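Long-range contact in 2,3-dihydroxy-2,3-dihydrophenylpropionate dehydrogenase (Pseudomonas sp. MC1, PDB 5XTF), which oxidises cis-dihydrodiol naphthalene to 1,2-dihydroxynaphthalene with NAD+ as the electron acceptor, a step in aromatic hydrocarbon breakdown: residues Lys149-Val154 and Ala191-Val196. Sequence-based numbering, arbitrary orientation.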
ATOM      1  N   LYS B 149       6.482  19.620  25.003  1.00 26.78           N
ATOM      2  CA  LYS B 149       5.944  20.656  25.874  1.00 28.33           C
ATOM      3  C   LYS B 149       4.703  21.288  25.279  1.00 26.74           C
ATOM      4  O   LYS B 149       3.825  21.745  26.015  1.00 29.63           O
ATOM      5  CB  LYS B 149       6.992  21.731  26.121  1.00 24.67           C
ATOM      6  CG  LYS B 149       8.205  21.271  26.922  1.00 31.97           C
ATOM      7  CD  LYS B 149       9.071  22.498  27.177  1.00 35.22           C
ATOM      8  CE  LYS B 149      10.496  22.170  27.525  1.00 39.01           C
ATOM      9  NZ  LYS B 149      11.187  23.416  27.958  1.00 39.68           N
ATOM     10  N   THR B 150       4.599  21.317  23.959  1.00 24.55           N
ATOM     11  CA  THR B 150       3.419  21.870  23.316  1.00 28.78           C
ATOM     12  C   THR B 150       2.507  20.790  22.753  1.00 28.03           C
ATOM     13  O   THR B 150       1.459  21.123  22.184  1.00 27.55           O
ATOM     14  CB  THR B 150       3.839  22.822  22.198  1.00 31.05           C
ATOM     15  OG1 THR B 150       4.604  22.083  21.231  1.00 27.76           O
ATOM     16  CG2 THR B 150       4.712  23.964  22.761  1.00 28.27           C
ATOM     17  N   ASN B 151       2.884  19.514  22.903  1.00 28.40           N
ATOM     18  CA  ASN B 151       2.233  18.388  22.245  1.00 25.29           C
ATOM     19  C   ASN B 151       1.983  18.725  20.779  1.00 24.61           C
ATOM     20  O   ASN B 151       0.850  18.756  20.285  1.00 23.06           O
ATOM     21  CB  ASN B 151       0.949  17.992  22.977  1.00 24.37           C
ATOM     22  CG  ASN B 151       1.221  17.407  24.357  1.00 28.39           C
ATOM     23  OD1 ASN B 151       2.370  17.364  24.847  1.00 27.13           O
ATOM     24  ND2 ASN B 151       0.154  16.966  25.005  1.00 31.49           N
ATOM     25  N   GLY B 152       3.077  19.006  20.091  1.00 22.25           N
ATOM     26  CA  GLY B 152       3.026  19.556  18.759  1.00 23.28           C
ATOM     27  C   GLY B 152       3.034  18.491  17.697  1.00 24.56           C
ATOM     28  O   GLY B 152       2.708  17.328  17.946  1.00 27.53           O
ATOM     29  N   SER B 153       3.419  18.889  16.486  1.00 21.90           N
ATOM     30  CA  SER B 153       3.448  17.915  15.406  1.00 27.59           C
ATOM     31  C   SER B 153       4.744  18.007  14.603  1.00 25.13           C
ATOM     32  O   SER B 153       5.543  18.938  14.745  1.00 22.26           O
ATOM     33  CB  SER B 153       2.225  18.074  14.483  1.00 24.29           C
ATOM     34  OG  SER B 153       2.284  19.269  13.736  1.00 26.24           O
ATOM     35  N   VAL B 154       4.941  16.988  13.760  1.00 23.66           N
ATOM     36  CA  VAL B 154       6.003  16.934  12.767  1.00 19.08           C
ATOM     37  C   VAL B 154       5.367  16.733  11.401  1.00 22.92           C
ATOM     38  O   VAL B 154       4.408  15.966  11.265  1.00 22.19           O
ATOM     39  CB  VAL B 154       6.997  15.796  13.069  1.00 19.53           C
ATOM     40  CG1 VAL B 154       8.055  15.732  12.004  1.00 21.24           C
ATOM     41  CG2 VAL B 154       7.615  16.007  14.413  1.00 20.93           C
ATOM     42  N   ALA B 191       2.719   8.926  19.715  1.00 27.08           N
ATOM     43  CA  ALA B 191       1.335   9.107  20.122  1.00 25.49           C
ATOM     44  C   ALA B 191       1.208   8.759  21.600  1.00 26.02           C
ATOM     45  O   ALA B 191       1.935   7.907  22.094  1.00 26.77           O
ATOM     46  CB  ALA B 191       0.412   8.244  19.283  1.00 25.42           C
ATOM     47  N   PRO B 192       0.279   9.408  22.313  1.00 27.37           N
ATOM     48  CA  PRO B 192      -0.686  10.391  21.827  1.00 24.64           C
ATOM     49  C   PRO B 192      -0.159  11.817  21.805  1.00 28.21           C
ATOM     50  O   PRO B 192      -0.895  12.711  21.366  1.00 27.39           O
ATOM     51  CB  PRO B 192      -1.814  10.279  22.841  1.00 25.08           C
ATOM     52  CG  PRO B 192      -1.095  10.002  24.105  1.00 24.73           C
ATOM     53  CD  PRO B 192       0.079   9.121  23.745  1.00 27.78           C
ATOM     54  N   GLU B 193       1.085  12.018  22.246  1.00 28.14           N
ATOM     55  CA  GLU B 193       1.570  13.371  22.527  1.00 27.50           C
ATOM     56  C   GLU B 193       1.836  14.167  21.251  1.00 26.33           C
ATOM     57  O   GLU B 193       1.460  15.344  21.148  1.00 26.30           O
ATOM     58  CB  GLU B 193       2.841  13.296  23.368  1.00 30.11           C
ATOM     59  CG  GLU B 193       2.873  14.274  24.526  1.00 34.35           C
ATOM     60  CD  GLU B 193       4.236  14.347  25.210  1.00 38.92           C
ATOM     61  OE1 GLU B 193       4.504  15.383  25.866  1.00 37.81           O
ATOM     62  OE2 GLU B 193       5.042  13.385  25.075  1.00 37.46           O
ATOM     63  N   ILE B 194       2.528  13.565  20.288  1.00 22.33           N
ATOM     64  CA  ILE B 194       3.027  14.267  19.113  1.00 21.75           C
ATOM     65  C   ILE B 194       2.488  13.588  17.863  1.00 23.96           C
ATOM     66  O   ILE B 194       2.617  12.370  17.717  1.00 28.07           O
ATOM     67  CB  ILE B 194       4.562  14.285  19.095  1.00 23.25           C
ATOM     68  CG1 ILE B 194       5.082  15.165  20.230  1.00 25.26           C
ATOM     69  CG2 ILE B 194       5.076  14.726  17.724  1.00 20.17           C
ATOM     70  CD1 ILE B 194       6.563  15.018  20.435  1.00 30.75           C
ATOM     71  N   ARG B 195       1.897  14.369  16.960  1.00 20.72           N
ATOM     72  CA  ARG B 195       1.442  13.848  15.679  1.00 24.31           C
ATOM     73  C   ARG B 195       2.571  13.904  14.659  1.00 23.28           C
ATOM     74  O   ARG B 195       3.374  14.840  14.658  1.00 22.14           O
ATOM     75  CB  ARG B 195       0.233  14.630  15.153  1.00 20.10           C
ATOM     76  CG  ARG B 195      -1.041  14.353  15.908  1.00 20.48           C
ATOM     77  CD  ARG B 195      -2.183  15.240  15.427  1.00 23.24           C
ATOM     78  NE  ARG B 195      -1.802  16.646  15.378  1.00 23.77           N
ATOM     79  CZ  ARG B 195      -1.562  17.314  14.256  1.00 23.37           C
ATOM     80  NH1 ARG B 195      -1.675  16.701  13.084  1.00 21.66           N
ATOM     81  NH2 ARG B 195      -1.210  18.594  14.302  1.00 28.97           N
ATOM     82  N   VAL B 196       2.618  12.909  13.773  1.00 19.97           N
ATOM     83  CA  VAL B 196       3.666  12.830  12.758  1.00 20.58           C
ATOM     84  C   VAL B 196       3.031  12.442  11.433  1.00 20.44           C
ATOM     85  O   VAL B 196       2.348  11.418  11.347  1.00 22.19           O
ATOM     86  CB  VAL B 196       4.770  11.815  13.116  1.00 22.48           C
ATOM     87  CG1 VAL B 196       5.942  12.012  12.181  1.00 19.93           C
ATOM     88  CG2 VAL B 196       5.220  11.949  14.566  1.00 22.10           C
TER
HETATM   89  O   HOH W   1      -0.434  19.220  17.203  1.00 29.18           O
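Glu-193 meets Asn-151 where two neighbouring parallel strands of the Rossmann fold begin: 153-157 and 195-201, joined through helix 170-190 as a beta-alpha-beta crossover. The two side chains cross at about a right angle, amide and carboxylate planes perpendicular, with Glu-193 CG 3.5 Å from Asn-151 CG. On the backbone side, Glu-193 O lies 3.3 Å from Asn-151 CB. An alanine at Glu-193 would remove CG and the carboxylate, and would probably leave the Asn-151 amide without its flank and freer to turn.

Next comes Ile-194, whose CG2 sits 3.5 Å from Gly-152 O and grazes Val-154 CG2 at 4.4 Å. Its side chain also packs on Leu-144 and Leu-147, so helix 118-150 covers this apolar side.

Strand pairing proper starts at Arg-195, which straddles Ser-153 with both backbone groups. Arg-195 N donates to Gly-152 O (3.2 Å), lying in that carbonyl's plane, and Arg-195 O takes a shorter, straighter bond from Val-154 N (2.8 Å, 156° at the hydrogen). The side chain leaves on the same face of the sheet as Ser-153. Its bend at chi3 (-50°) swings NE toward the neighbouring strand, and the guanidinium lays one face against Ser-153 CB, which is offset toward the rim near NH2 (3.5 Å). NH2 also donates to a water that bonds weakly to Asn-151 O, while NH1 is gripped by the carbonyls of Ile-262 and Leu-253. Leu-237 of a second subunit packs on this arginine.

Val-196 turns to the other face with Val-154, toward Ala-187 and Leu-190 of the crossover helix. CG1 of Val-196, anti to its backbone N, comes 4.0 Å from Val-154 CB, and Val-196 CA points its hydrogen at Val-154 O.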